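Local coordinates for motility protein B (Helicobacter pylori, PDB 3S0H) that probably forms, together with MotA, the stator of the flagellar motor and may fasten the torque-generating machinery to the cell wall through this periplasmic OmpA-like domain, at residues 77-82 against 121-126; 52-57 against 102-107. All coordinates share one frame; numbering follows the deposited sequence.

Interaction 1: residues 77-82 against 121-126; sequences RGFTDD and SSYGST
Ser121 faces Arg77, and Ser122 faces Gly78, as parallel bridges between strands 118-122 and 73-78, the two strands of a beta-alpha-beta unit in the OmpA-like domain. The carbonyl of Ser121 accepts the amide of Gly78, with Gly78 N 2.7 Å from Ser121 O. Tyr123 continues the pairing: its N lies 2.9 Å from Gly78 O and the N-H points almost straight at the acceptor (171°). With chi1 at -75°, the Tyr123 ring swings beside its own backbone N and lies alongside Phe79. The two planes are 24° apart, but the centroids are 5.0 Å apart and overlap is slight; Phe79 CE1 instead packs 3.4 Å from Tyr123 CB. Farther out, Tyr123 OH sits over one face of the Arg77 guanidinium, whose salt bridge goes to Glu145. Gly124, residue i+1 of a type II' turn from Tyr123 to Thr126, offers its O to Thr80 N at 3.0 Å, the donor lying well above the carbonyl plane. At Ser125 a water lies within bonding distance of both Ser125 O and Thr80 O, and the backbone also meets directly, in a CA-H...O contact that brings Ser125 CA 3.2 Å from Thr80 O.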
loop_
_atom_site.group_PDB
_atom_site.type_symbol
_atom_site.label_atom_id
_atom_site.label_comp_id
_atom_site.label_asym_id
_atom_site.label_seq_id
_atom_site.Cartn_x
_atom_site.Cartn_y
_atom_site.Cartn_z
ATOM N N ARG A 77 8.840 18.134 5.870
ATOM C CA ARG A 77 7.967 18.312 7.028
ATOM C C ARG A 77 8.669 18.952 8.227
ATOM O O ARG A 77 9.686 18.443 8.696
ATOM C CB ARG A 77 7.439 16.948 7.490
ATOM C CG ARG A 77 6.930 16.040 6.360
ATOM C CD ARG A 77 7.192 14.615 6.697
ATOM N NE ARG A 77 5.967 13.864 6.471
ATOM C CZ ARG A 77 5.388 13.081 7.371
ATOM N NH1 ARG A 77 5.921 12.898 8.559
ATOM N NH2 ARG A 77 4.273 12.465 7.048
ATOM N N GLY A 78 8.083 19.992 8.807
ATOM C CA GLY A 78 8.694 20.565 10.008
ATOM C C GLY A 78 7.964 20.233 11.297
ATOM O O GLY A 78 6.736 20.018 11.286
ATOM N N PHE A 79 8.732 20.188 12.387
ATOM C CA PHE A 79 8.276 19.816 13.731
ATOM C C PHE A 79 8.929 20.688 14.789
ATOM O O PHE A 79 10.108 21.029 14.650
ATOM C CB PHE A 79 8.652 18.356 14.061
ATOM C CG PHE A 79 8.061 17.350 13.108
ATOM C CD1 PHE A 79 6.838 16.740 13.389
ATOM C CD2 PHE A 79 8.710 17.042 11.916
ATOM C CE1 PHE A 79 6.287 15.844 12.498
ATOM C CE2 PHE A 79 8.153 16.132 11.030
ATOM C CZ PHE A 79 6.938 15.545 11.314
ATOM N N THR A 80 8.193 21.015 15.866
ATOM C CA THR A 80 8.800 21.702 17.031
ATOM C C THR A 80 8.574 20.950 18.341
ATOM O O THR A 80 7.739 20.053 18.403
ATOM C CB THR A 80 8.244 23.141 17.284
ATOM O OG1 THR A 80 6.936 23.047 17.875
ATOM C CG2 THR A 80 8.192 23.982 16.000
ATOM N N ASP A 81 9.325 21.346 19.375
ATOM C CA ASP A 81 8.989 21.024 20.746
ATOM C C ASP A 81 8.020 22.089 21.286
ATOM O O ASP A 81 7.436 22.862 20.516
ATOM C CB ASP A 81 10.249 20.956 21.611
ATOM C CG ASP A 81 10.912 22.323 21.797
ATOM O OD1 ASP A 81 10.248 23.365 21.601
ATOM O OD2 ASP A 81 12.097 22.353 22.166
ATOM N N ASP A 82 7.880 22.118 22.611
ATOM C CA ASP A 82 6.974 23.028 23.310
ATOM C C ASP A 82 7.657 24.282 23.841
ATOM O O ASP A 82 7.059 25.035 24.622
ATOM C CB ASP A 82 6.315 22.304 24.481
ATOM C CG ASP A 82 5.638 21.026 24.060
ATOM O OD1 ASP A 82 5.047 21.019 22.973
ATOM O OD2 ASP A 82 5.685 20.034 24.815
ATOM N N SER A 121 5.521 20.955 4.645
ATOM C CA SER A 121 4.488 20.761 5.649
ATOM C C SER A 121 4.937 21.172 7.039
ATOM O O SER A 121 6.138 21.238 7.323
ATOM C CB SER A 121 4.103 19.298 5.708
ATOM O OG SER A 121 3.597 18.958 4.438
ATOM N N SER A 122 3.931 21.425 7.881
ATOM C CA SER A 122 4.125 21.777 9.297
ATOM C C SER A 122 3.225 20.947 10.209
ATOM O O SER A 122 2.005 20.941 10.048
ATOM C CB SER A 122 3.873 23.261 9.539
ATOM O OG SER A 122 3.826 23.510 10.937
ATOM N N TYR A 123 3.848 20.251 11.161
ATOM C CA TYR A 123 3.148 19.471 12.171
ATOM C C TYR A 123 3.057 20.160 13.549
ATOM O O TYR A 123 2.425 19.644 14.477
ATOM C CB TYR A 123 3.778 18.073 12.278
ATOM C CG TYR A 123 3.384 17.188 11.099
ATOM C CD1 TYR A 123 2.478 16.128 11.243
ATOM C CD2 TYR A 123 3.915 17.436 9.844
ATOM C CE1 TYR A 123 2.104 15.345 10.109
ATOM C CE2 TYR A 123 3.553 16.697 8.743
ATOM C CZ TYR A 123 2.650 15.664 8.881
ATOM O OH TYR A 123 2.358 14.998 7.746
ATOM N N GLY A 124 3.662 21.329 13.694
ATOM C CA GLY A 124 3.652 21.982 14.978
ATOM C C GLY A 124 4.356 21.132 16.040
ATOM O O GLY A 124 5.297 20.393 15.743
ATOM N N SER A 125 3.890 21.232 17.273
ATOM C CA SER A 125 4.556 20.600 18.423
ATOM C C SER A 125 3.982 19.264 18.886
ATOM O O SER A 125 4.478 18.705 19.844
ATOM C CB SER A 125 4.455 21.542 19.611
ATOM O OG SER A 125 3.080 21.620 19.958
ATOM N N THR A 126 2.961 18.725 18.240
ATOM C CA THR A 126 2.240 17.580 18.836
ATOM C C THR A 126 2.535 16.191 18.278
ATOM O O THR A 126 1.768 15.245 18.556
ATOM C CB THR A 126 0.693 17.787 18.833
ATOM O OG1 THR A 126 0.270 18.117 17.500
ATOM C CG2 THR A 126 0.281 18.862 19.825
HETATM O O HOH W 1 7.151 17.972 19.845
HETATM O O HOH W 2 2.865 19.889 22.209
#

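Interaction 2: residues 52-57 against 102-107. With SO4 (sulfate ion), chain F.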
loop_
_atom_site.group_PDB
_atom_site.type_symbol
_atom_site.label_atom_id
_atom_site.label_comp_id
_atom_site.label_asym_id
_atom_site.label_seq_id
_atom_site.Cartn_x
_atom_site.Cartn_y
_atom_site.Cartn_z
ATOM N N GLN A 52 26.242 26.709 9.785
ATOM C CA GLN A 52 27.319 26.723 8.777
ATOM C C GLN A 52 27.459 25.458 7.915
ATOM O O GLN A 52 28.035 25.506 6.834
ATOM C CB GLN A 52 28.660 27.139 9.408
ATOM C CG GLN A 52 29.501 28.027 8.485
ATOM C CD GLN A 52 30.707 28.658 9.173
ATOM O OE1 GLN A 52 31.284 28.089 10.105
ATOM N NE2 GLN A 52 31.101 29.839 8.699
ATOM N N ASP A 53 26.918 24.336 8.375
ATOM C CA ASP A 53 26.970 23.089 7.601
ATOM C C ASP A 53 25.652 22.756 6.864
ATOM O O ASP A 53 25.596 21.869 5.994
ATOM C CB ASP A 53 27.399 21.938 8.521
ATOM C CG ASP A 53 26.496 21.787 9.736
ATOM O OD1 ASP A 53 25.250 21.741 9.566
ATOM O OD2 ASP A 53 27.040 21.704 10.862
ATOM N N MET A 54 24.606 23.497 7.194
ATOM C CA MET A 54 23.304 23.347 6.542
ATOM C C MET A 54 23.369 23.020 5.023
ATOM O O MET A 54 22.822 22.013 4.587
ATOM C CB MET A 54 22.473 24.608 6.795
ATOM C CG MET A 54 21.010 24.472 6.531
ATOM S SD MET A 54 20.534 24.537 4.802
ATOM C CE MET A 54 18.735 24.559 4.974
ATOM N N MET A 55 24.044 23.868 4.244
ATOM C CA MET A 55 24.056 23.764 2.775
ATOM C C MET A 55 24.609 22.427 2.279
ATOM O O MET A 55 23.974 21.765 1.472
ATOM C CB MET A 55 24.804 24.936 2.131
ATOM C CG MET A 55 24.203 26.334 2.359
ATOM S SD MET A 55 22.556 26.603 1.658
ATOM C CE MET A 55 22.875 26.798 -0.119
ATOM N N LEU A 56 25.774 22.033 2.798
ATOM C CA LEU A 56 26.458 20.818 2.385
ATOM C C LEU A 56 25.648 19.559 2.665
ATOM O O LEU A 56 25.584 18.663 1.826
ATOM C CB LEU A 56 27.845 20.722 3.034
ATOM C CG LEU A 56 28.864 21.853 2.876
ATOM C CD1 LEU A 56 30.248 21.339 3.240
ATOM C CD2 LEU A 56 28.856 22.457 1.462
ATOM N N TYR A 57 25.002 19.503 3.829
ATOM C CA TYR A 57 24.026 18.428 4.130
ATOM C C TYR A 57 22.933 18.313 3.080
ATOM O O TYR A 57 22.640 17.201 2.590
ATOM C CB TYR A 57 23.356 18.677 5.485
ATOM C CG TYR A 57 24.123 18.095 6.642
ATOM C CD1 TYR A 57 25.063 18.854 7.341
ATOM C CD2 TYR A 57 23.910 16.772 7.031
ATOM C CE1 TYR A 57 25.770 18.303 8.413
ATOM C CE2 TYR A 57 24.615 16.209 8.085
ATOM C CZ TYR A 57 25.537 16.978 8.771
ATOM O OH TYR A 57 26.211 16.400 9.816
ATOM N N TYR A 102 9.949 25.066 4.874
ATOM C CA TYR A 102 10.023 25.885 3.658
ATOM C C TYR A 102 11.490 26.203 3.264
ATOM O O TYR A 102 11.853 26.001 2.116
ATOM C CB TYR A 102 9.192 27.159 3.838
ATOM C CG TYR A 102 9.347 28.158 2.706
ATOM C CD1 TYR A 102 8.688 27.967 1.501
ATOM C CD2 TYR A 102 10.193 29.256 2.832
ATOM C CE1 TYR A 102 8.835 28.869 0.437
ATOM C CE2 TYR A 102 10.361 30.169 1.762
ATOM C CZ TYR A 102 9.676 29.954 0.573
ATOM O OH TYR A 102 9.818 30.832 -0.482
ATOM N N ARG A 103 12.331 26.651 4.211
ATOM C CA ARG A 103 13.742 26.964 3.889
ATOM C C ARG A 103 14.504 25.770 3.285
ATOM O O ARG A 103 15.197 25.922 2.277
ATOM C CB ARG A 103 14.514 27.535 5.105
ATOM C CG ARG A 103 16.035 27.731 4.863
ATOM C CD ARG A 103 16.308 28.817 3.754
ATOM N NE ARG A 103 15.420 29.956 3.938
ATOM C CZ ARG A 103 14.922 30.743 2.981
ATOM N NH1 ARG A 103 15.216 30.571 1.685
ATOM N NH2 ARG A 103 14.110 31.722 3.343
ATOM N N VAL A 104 14.374 24.599 3.908
ATOM C CA VAL A 104 15.011 23.368 3.395
ATOM C C VAL A 104 14.528 23.022 1.960
ATOM O O VAL A 104 15.313 22.682 1.081
ATOM C CB VAL A 104 14.797 22.172 4.391
ATOM C CG1 VAL A 104 15.271 20.845 3.810
ATOM C CG2 VAL A 104 15.520 22.470 5.714
ATOM N N MET A 105 13.226 23.104 1.754
ATOM C CA MET A 105 12.661 22.963 0.423
ATOM C C MET A 105 13.296 23.914 -0.580
ATOM O O MET A 105 13.596 23.544 -1.685
ATOM C CB MET A 105 11.131 23.226 0.411
ATOM C CG MET A 105 10.483 22.742 -0.901
ATOM S SD MET A 105 8.783 23.338 -1.101
ATOM C CE MET A 105 9.017 25.126 -1.347
ATOM N N LYS A 106 13.450 25.158 -0.199
ATOM C CA LYS A 106 13.989 26.138 -1.097
ATOM C C LYS A 106 15.437 25.811 -1.449
ATOM O O LYS A 106 15.853 25.982 -2.587
ATOM C CB LYS A 106 13.876 27.521 -0.442
ATOM C CG LYS A 106 12.493 28.114 -0.535
ATOM C CD LYS A 106 12.048 28.362 -1.979
ATOM C CE LYS A 106 12.764 29.612 -2.566
ATOM N NZ LYS A 106 11.943 30.260 -3.641
ATOM N N VAL A 107 16.191 25.318 -0.466
ATOM C CA VAL A 107 17.592 24.981 -0.692
ATOM C C VAL A 107 17.665 23.790 -1.651
ATOM O O VAL A 107 18.485 23.787 -2.557
ATOM C CB VAL A 107 18.386 24.745 0.649
ATOM C CG1 VAL A 107 19.871 24.368 0.354
ATOM C CG2 VAL A 107 18.370 26.007 1.521
HETATM S S SO4 F . 12.739 33.062 0.151
HETATM O O1 SO4 F . 13.728 34.141 0.126
HETATM O O2 SO4 F . 11.710 33.343 1.150
HETATM O O3 SO4 F . 12.121 32.966 -1.167
HETATM O O4 SO4 F . 13.409 31.798 0.447
#
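Met54 reaches from the first turn of helix 54-67 toward Val104 and Val107 of helix 93-110. Its CB leaves the backbone in the direction of the opposing helix, and CG, trans to the main-chain nitrogen (chi1 -164°), continues that course. A bend at chi2 (-78°) then turns SD, which comes 4.2 Å from Val107 CG2. Most of the contact belongs to the terminal methyl: CE lies 3.8 Å from Val107 CG2 and 3.9 Å from Val104 CG2, with the aliphatic CG of Arg103 at its margin. These are apolar contacts between two helices of the OmpA-like domain, and Val104 links the helix pair to strand 73-78 through Val76. Met55 approaches the other branch of Val107, its SD 3.7 Å from Val107 CG1, so the two methionines divide the valine methyls between them. Beyond its aliphatic part, Arg103 turns from this apolar contact to a sulfate, probably from the crystallisation liquor, which meets the guanidinium edge. Arg103 NH1 is 2.5 Å from sulfate O4, and NH2 adds a weak bond to the same oxygen. Tyr102 OH makes another weak bond, 3.2 Å to sulfate O3.

Interactions 1 and 2 lie 18 Å apart between centres, with nearest atoms about 6 Å apart and no direct touch. Along the chain their segments alternate: 52-57, 77-82, 102-107, 121-126. Helix 54-67 leads into strand 73-78, helix 93-110 follows, and strand 118-122 comes next, so each contact joins elements separated by one member of the other pair. Strand 118-122 is an outermost strand of the mixed sheet within this chain. Helix 93-110 is the crossover of the beta-alpha-beta unit: interaction 1 pairs its two flanking parallel strands and the segments that follow them, and interaction 2 packs it on helix 54-67, so both contacts bear on the same unit of the periplasmic OmpA-like part of MotB.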